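Local coordinates for Phikz039 (PDB 3ZBQ), which is a phage-encoded member of the tubulin-like family, with a nucleotide pocket that holds guanosine-5'-diphosphate and a C-terminal domain of the tubulin type, at residues H43-D46 with D47-I50; I139-R142 with N143-S147; V226-D229 with R230-Q234. All coordinates share one frame; numbering follows the deposited sequence.

Contact 1: residues H43-D46 with D47-I50; sequences HNTD and DNTI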
# COMPACT_ATOMS: atom_id res chain seq x y z
N HIS A 43 11.61 -17.55 3.00
CA HIS A 43 12.33 -16.39 3.55
C HIS A 43 11.66 -15.80 4.80
O HIS A 43 12.13 -14.80 5.35
CB HIS A 43 12.55 -15.34 2.47
CG HIS A 43 13.34 -15.84 1.30
ND1 HIS A 43 14.58 -16.41 1.43
CD2 HIS A 43 13.06 -15.85 -0.03
CE1 HIS A 43 15.04 -16.76 0.24
NE2 HIS A 43 14.13 -16.43 -0.67
N ASN A 44 10.57 -16.42 5.25
CA ASN A 44 9.98 -16.06 6.53
C ASN A 44 10.69 -16.79 7.65
O ASN A 44 10.77 -18.02 7.64
CB ASN A 44 8.49 -16.40 6.57
CG ASN A 44 7.67 -15.54 5.64
OD1 ASN A 44 7.26 -15.99 4.56
ND2 ASN A 44 7.44 -14.29 6.04
N THR A 45 11.20 -16.03 8.61
CA THR A 45 11.87 -16.62 9.77
C THR A 45 11.12 -16.26 11.05
O THR A 45 10.20 -15.44 11.03
CB THR A 45 13.32 -16.13 9.89
OG1 THR A 45 13.34 -14.74 10.27
CG2 THR A 45 14.07 -16.31 8.57
N ASP A 46 11.52 -16.87 12.16
CA ASP A 46 10.93 -16.53 13.46
C ASP A 46 11.31 -15.10 13.83
O ASP A 46 10.59 -14.44 14.59
CB ASP A 46 11.41 -17.49 14.55
CG ASP A 46 11.07 -18.94 14.25
OD1 ASP A 46 10.11 -19.18 13.49
OD2 ASP A 46 11.77 -19.84 14.77
N ASP A 47 12.43 -14.62 13.30
CA ASP A 47 12.92 -13.29 13.62
C ASP A 47 12.27 -12.15 12.83
O ASP A 47 12.20 -11.02 13.31
CB ASP A 47 14.45 -13.22 13.47
CG ASP A 47 15.17 -14.08 14.49
OD1 ASP A 47 14.60 -14.30 15.58
OD2 ASP A 47 16.29 -14.54 14.19
N ASN A 48 11.78 -12.45 11.63
CA ASN A 48 11.26 -11.38 10.77
C ASN A 48 9.75 -11.44 10.49
O ASN A 48 9.23 -10.66 9.70
CB ASN A 48 12.05 -11.31 9.45
CG ASN A 48 11.79 -12.50 8.53
OD1 ASN A 48 10.97 -13.38 8.82
ND2 ASN A 48 12.50 -12.53 7.41
N THR A 49 9.06 -12.36 11.16
CA THR A 49 7.65 -12.59 10.85
C THR A 49 6.81 -12.63 12.12
O THR A 49 7.21 -13.25 13.11
CB THR A 49 7.47 -13.91 10.09
OG1 THR A 49 8.21 -13.85 8.86
CG2 THR A 49 5.99 -14.20 9.79
N ILE A 50 5.67 -11.94 12.09
CA ILE A 50 4.68 -12.04 13.15
C ILE A 50 3.37 -12.51 12.53
O ILE A 50 2.84 -11.86 11.62
CB ILE A 50 4.43 -10.68 13.85
CG1 ILE A 50 5.63 -10.30 14.71
CG2 ILE A 50 3.19 -10.76 14.74
CD1 ILE A 50 5.51 -8.90 15.31
O HOH W 1 8.72 -12.57 15.20

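Contact 2: residues I139-R142 with N143-S147; sequences ISLR and NSSGS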
# COMPACT_ATOMS: atom_id res chain seq x y z
N ILE A 139 -17.07 -8.43 -3.15
CA ILE A 139 -16.38 -8.28 -1.86
C ILE A 139 -15.01 -7.60 -2.01
O ILE A 139 -14.66 -6.72 -1.23
CB ILE A 139 -16.30 -9.62 -1.05
CG1 ILE A 139 -15.91 -9.36 0.41
CG2 ILE A 139 -15.38 -10.64 -1.73
CD1 ILE A 139 -16.05 -10.58 1.33
N SER A 140 -14.23 -8.00 -3.01
CA SER A 140 -12.90 -7.40 -3.17
C SER A 140 -12.99 -5.94 -3.64
O SER A 140 -12.15 -5.11 -3.29
CB SER A 140 -12.03 -8.22 -4.12
OG SER A 140 -12.54 -8.20 -5.43
N LEU A 141 -14.02 -5.63 -4.43
CA LEU A 141 -14.25 -4.24 -4.83
C LEU A 141 -14.66 -3.42 -3.62
O LEU A 141 -14.21 -2.29 -3.44
CB LEU A 141 -15.30 -4.17 -5.94
CG LEU A 141 -15.84 -2.78 -6.30
CD1 LEU A 141 -14.72 -1.82 -6.77
CD2 LEU A 141 -16.90 -2.91 -7.38
N ARG A 142 -15.53 -3.99 -2.78
CA ARG A 142 -15.92 -3.37 -1.53
C ARG A 142 -14.68 -3.13 -0.65
O ARG A 142 -14.52 -2.07 -0.03
CB ARG A 142 -16.93 -4.26 -0.81
CG ARG A 142 -17.54 -3.65 0.43
CD ARG A 142 -18.32 -4.70 1.20
NE ARG A 142 -19.25 -5.41 0.32
CZ ARG A 142 -19.81 -6.58 0.60
NH1 ARG A 142 -19.54 -7.20 1.74
NH2 ARG A 142 -20.64 -7.14 -0.27
N ASN A 143 -13.78 -4.12 -0.62
CA ASN A 143 -12.54 -3.97 0.14
C ASN A 143 -11.63 -2.89 -0.42
O ASN A 143 -11.08 -2.10 0.36
CB ASN A 143 -11.78 -5.30 0.23
CG ASN A 143 -12.48 -6.29 1.13
OD1 ASN A 143 -13.37 -5.93 1.90
ND2 ASN A 143 -12.07 -7.56 1.05
N SER A 144 -11.48 -2.84 -1.74
CA SER A 144 -10.61 -1.82 -2.35
C SER A 144 -11.19 -0.42 -2.17
O SER A 144 -10.44 0.55 -1.93
CB SER A 144 -10.35 -2.12 -3.84
OG SER A 144 -9.57 -3.30 -4.02
N SER A 145 -12.52 -0.29 -2.25
CA SER A 145 -13.16 1.00 -1.99
C SER A 145 -12.97 1.44 -0.54
O SER A 145 -12.68 2.61 -0.26
CB SER A 145 -14.65 0.97 -2.33
OG SER A 145 -14.85 0.70 -3.70
N GLY A 146 -13.15 0.50 0.39
CA GLY A 146 -12.89 0.77 1.80
C GLY A 146 -11.44 1.13 2.06
O GLY A 146 -11.14 2.01 2.87
N SER A 147 -10.53 0.46 1.38
CA SER A 147 -9.11 0.78 1.53
C SER A 147 -8.81 2.18 1.04
O SER A 147 -8.01 2.90 1.65
CB SER A 147 -8.25 -0.24 0.78
OG SER A 147 -8.26 -1.49 1.44

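Contact 3: residues V226-D229 with R230-Q234; sequences VCFD and RQEAQ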
# COMPACT_ATOMS: atom_id res chain seq x y z
N VAL A 226 6.70 6.91 -9.25
CA VAL A 226 8.12 6.67 -9.48
C VAL A 226 8.41 6.74 -10.97
O VAL A 226 7.90 5.93 -11.74
CB VAL A 226 8.57 5.31 -8.90
CG1 VAL A 226 10.06 5.09 -9.17
CG2 VAL A 226 8.29 5.25 -7.40
N CYS A 227 9.20 7.73 -11.36
CA CYS A 227 9.43 8.02 -12.78
C CYS A 227 10.90 7.79 -13.13
O CYS A 227 11.78 8.24 -12.41
CB CYS A 227 9.06 9.48 -13.10
SG CYS A 227 7.39 9.95 -12.58
N PHE A 228 11.15 7.11 -14.25
CA PHE A 228 12.52 6.71 -14.59
C PHE A 228 13.20 7.56 -15.65
O PHE A 228 14.34 7.28 -16.05
CB PHE A 228 12.58 5.22 -14.93
CG PHE A 228 12.19 4.34 -13.78
CD1 PHE A 228 13.10 4.07 -12.77
CD2 PHE A 228 10.91 3.82 -13.69
CE1 PHE A 228 12.74 3.27 -11.70
CE2 PHE A 228 10.54 3.03 -12.62
CZ PHE A 228 11.46 2.74 -11.63
N ASP A 229 12.52 8.62 -16.09
CA ASP A 229 13.16 9.67 -16.90
C ASP A 229 12.46 11.02 -16.72
O ASP A 229 11.44 11.12 -16.03
CB ASP A 229 13.23 9.26 -18.38
CG ASP A 229 11.86 9.02 -19.00
OD1 ASP A 229 10.86 9.60 -18.54
OD2 ASP A 229 11.80 8.26 -19.99
N ARG A 230 13.02 12.07 -17.34
CA ARG A 230 12.48 13.42 -17.19
C ARG A 230 11.04 13.49 -17.68
O ARG A 230 10.18 14.10 -17.03
CB ARG A 230 13.33 14.43 -17.96
CG ARG A 230 12.99 15.89 -17.65
CD ARG A 230 13.63 16.86 -18.65
NE ARG A 230 13.01 16.78 -19.98
CZ ARG A 230 13.56 16.21 -21.05
NH1 ARG A 230 14.77 15.67 -20.98
NH2 ARG A 230 12.90 16.17 -22.20
N GLN A 231 10.80 12.86 -18.82
CA GLN A 231 9.51 12.94 -19.48
C GLN A 231 8.37 12.30 -18.67
O GLN A 231 7.23 12.79 -18.71
CB GLN A 231 9.60 12.33 -20.88
CG GLN A 231 10.64 13.02 -21.79
CD GLN A 231 12.06 12.44 -21.68
OE1 GLN A 231 12.40 11.77 -20.70
NE2 GLN A 231 12.88 12.69 -22.69
N GLU A 232 8.66 11.23 -17.94
CA GLU A 232 7.63 10.59 -17.10
C GLU A 232 7.26 11.49 -15.93
O GLU A 232 6.09 11.62 -15.58
CB GLU A 232 8.09 9.21 -16.60
CG GLU A 232 8.15 8.14 -17.69
CD GLU A 232 8.48 6.76 -17.14
OE1 GLU A 232 8.93 6.66 -15.97
OE2 GLU A 232 8.28 5.77 -17.87
N ALA A 233 8.26 12.13 -15.33
CA ALA A 233 7.99 13.06 -14.24
C ALA A 233 7.19 14.26 -14.73
O ALA A 233 6.30 14.74 -14.04
CB ALA A 233 9.28 13.51 -13.58
N GLN A 234 7.53 14.74 -15.92
CA GLN A 234 6.88 15.91 -16.51
C GLN A 234 5.37 15.71 -16.70
O GLN A 234 4.59 16.66 -16.59
CB GLN A 234 7.53 16.23 -17.86
CG GLN A 234 7.27 17.63 -18.37
CD GLN A 234 7.96 17.88 -19.71
OE1 GLN A 234 7.89 17.04 -20.61
NE2 GLN A 234 8.62 19.02 -19.83

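Contact 1: residues H43-D46 with D47-I50
With chi1 at 70°, Asn48 carries its CG between its own backbone N and carbonyl carbon, and its carboxamide folds back across the side chain of Thr45 at about a right angle. Both ends of that amide are used. Asn48 ND2 lies 3.1 Å from His43 O in an almost straight hydrogen bond (178°), each partner in the plane of the other's group. Asn48 OD1 accepts from Thr45 N at 2.7 Å and from Thr49 OG1 at 2.8 Å; the two donors reach the oxygen from opposite faces of the amide, which should fix its rotation. Thr49 OG1, set beside its own backbone N, also accepts from Asn44 ND2 at 3.0 Å, close to the Asn44 amide plane, so one hydroxyl links the two asparagines. The other end of the Asn44 amide, OD1, takes the backbone N-H of His41. Two weak bonds close the turn itself, Asn48 N to Thr45 O (3.4 Å) and Asp47 N to Thr45 OG1 (3.2 Å), the latter in the manner of an ST turn. A water donates to both Asp46 O and Thr49 O. Tyr32 of strand 30-34 touches Asn44, Asn48 and Thr49. The backbone of residues 45-48 forms a type I beta turn, here stapled by an asparagine at its fourth position, that leads directly into strand 49-51 at the edge of the sheet.

Contact 2: residues I139-R142 with N143-S147
The first turn of helix 138-158 is joined here to the next, where Ile139, Ser140, Leu141 and Arg142 each offer a carbonyl oxygen to the residue four places on. Asn143 N meets Ile139 O at 2.8 Å, and Ser144 N meets Ser140 O at the same 2.8 Å. The next two bonds, Ser145 N to Leu141 O and Gly146 N to Arg142 O, are both 2.9 Å long. Side chains of the second turn fold back over these carbonyls. In Asn143, chi1 of -71° places CG beside the backbone N, and Asn143 CG sits 3.2 Å from Ile139 O, while ND2 points onward to the carbonyl oxygens of Gly105 and Lys72. Ser145 adopts a similar torsion; Ser145 OG comes within 3.1 Å of Leu141 O, a possible second donor to that oxygen, since the one proton has another acceptor within reach. Ser145 OG also lies 4.0 Å from Leu141 CD1, on the side of the helix that meets Leu292 of helix 284-304.

The helix is the crossover of a beta-alpha-beta unit between parallel strands 127-133 and 163-168, as in the nucleotide-binding domain of tubulins, and Gly105 belongs to the loop that probably corresponds to their glycine-rich signature motif. Serines of the helix tie it to the loop just before it: Ser144 OG bonds Ser134 O, and Ser140 OG bonds Asp136 OD1 and Ser137 N. The Ser140 side chain is about 5 Å from the bound guanosine-5'-diphosphate. On the exposed side, the Arg142 chain bends at chi3 and its NH2 forms a salt bridge with Asp138 OD2.

Contact 3: residues V226-D229 with R230-Q234
Hydrogen bonds to two carboxylates join Phe228 and Asp229 to the helix that starts at Arg230. Asp229 occupies the N-cap: with chi1 at 61° its carboxylate swings over the first turn, and Asp229 OD1 accepts from Glu232 N at 2.8 Å, met nearly along its C-O bond. In the reverse direction, Glu232 stretches back, extended beyond CG, and its OE1 takes the N-H of Phe228, OE1 to N 2.8 Å, in a nearly straight bond (172°), on the anti side of the oxygen and 32° out of the carboxylate plane. Asp229 O adds a weak bond from Ala233 N at 3.4 Å.

Electrostatically, Asp229 OD1 and Glu232 OE1 are like charges 4.4 Å apart, their carboxylates steeply inclined to each other; the backbone N-H each one accepts, and the positive end of the helix dipole, may ease that proximity. Gln231 OE1 is another acceptor beside the Asp229 carboxylate, with no bond between them.

Apolar contacts lie on the inner side. Cys227 CB packs 3.6 Å from Glu232 CB and 4.1 Å from Ala233 CB, and Ala233 in turn rests on His277 of strand 275-281, to whose backbone Cys227 is hydrogen-bonded. Phe228 instead turns its side chain to Glu184 and Ala188 of helix 175-192. A side-chain N-cap of this kind marks the passage from strand 222-227 into short helix 230-234 within the C-terminal domain of the phage tubulin-like family.

How the contacts relate
The three contacts follow one another along the chain without touching: nearest atoms are about 18 Å apart between contacts 1 and 2, about 19 Å between contacts 2 and 3, and about 22 Å between contacts 1 and 3. Contacts 1 and 3 both reach the large mixed sheet, one through its edge strand 49-51, the other through the more central strand 222-227, while contact 2 lies on a helix connecting two of its parallel strands. Contact 2 comes nearer the nucleotide than contact 1: the Ser140 side chain is about 5 Å and the Asn44 side chain about 12 Å from guanosine-5'-diphosphate. All are local, but they differ in kind: a beta turn, the first two turns of a long helix, and the capped start of a short one.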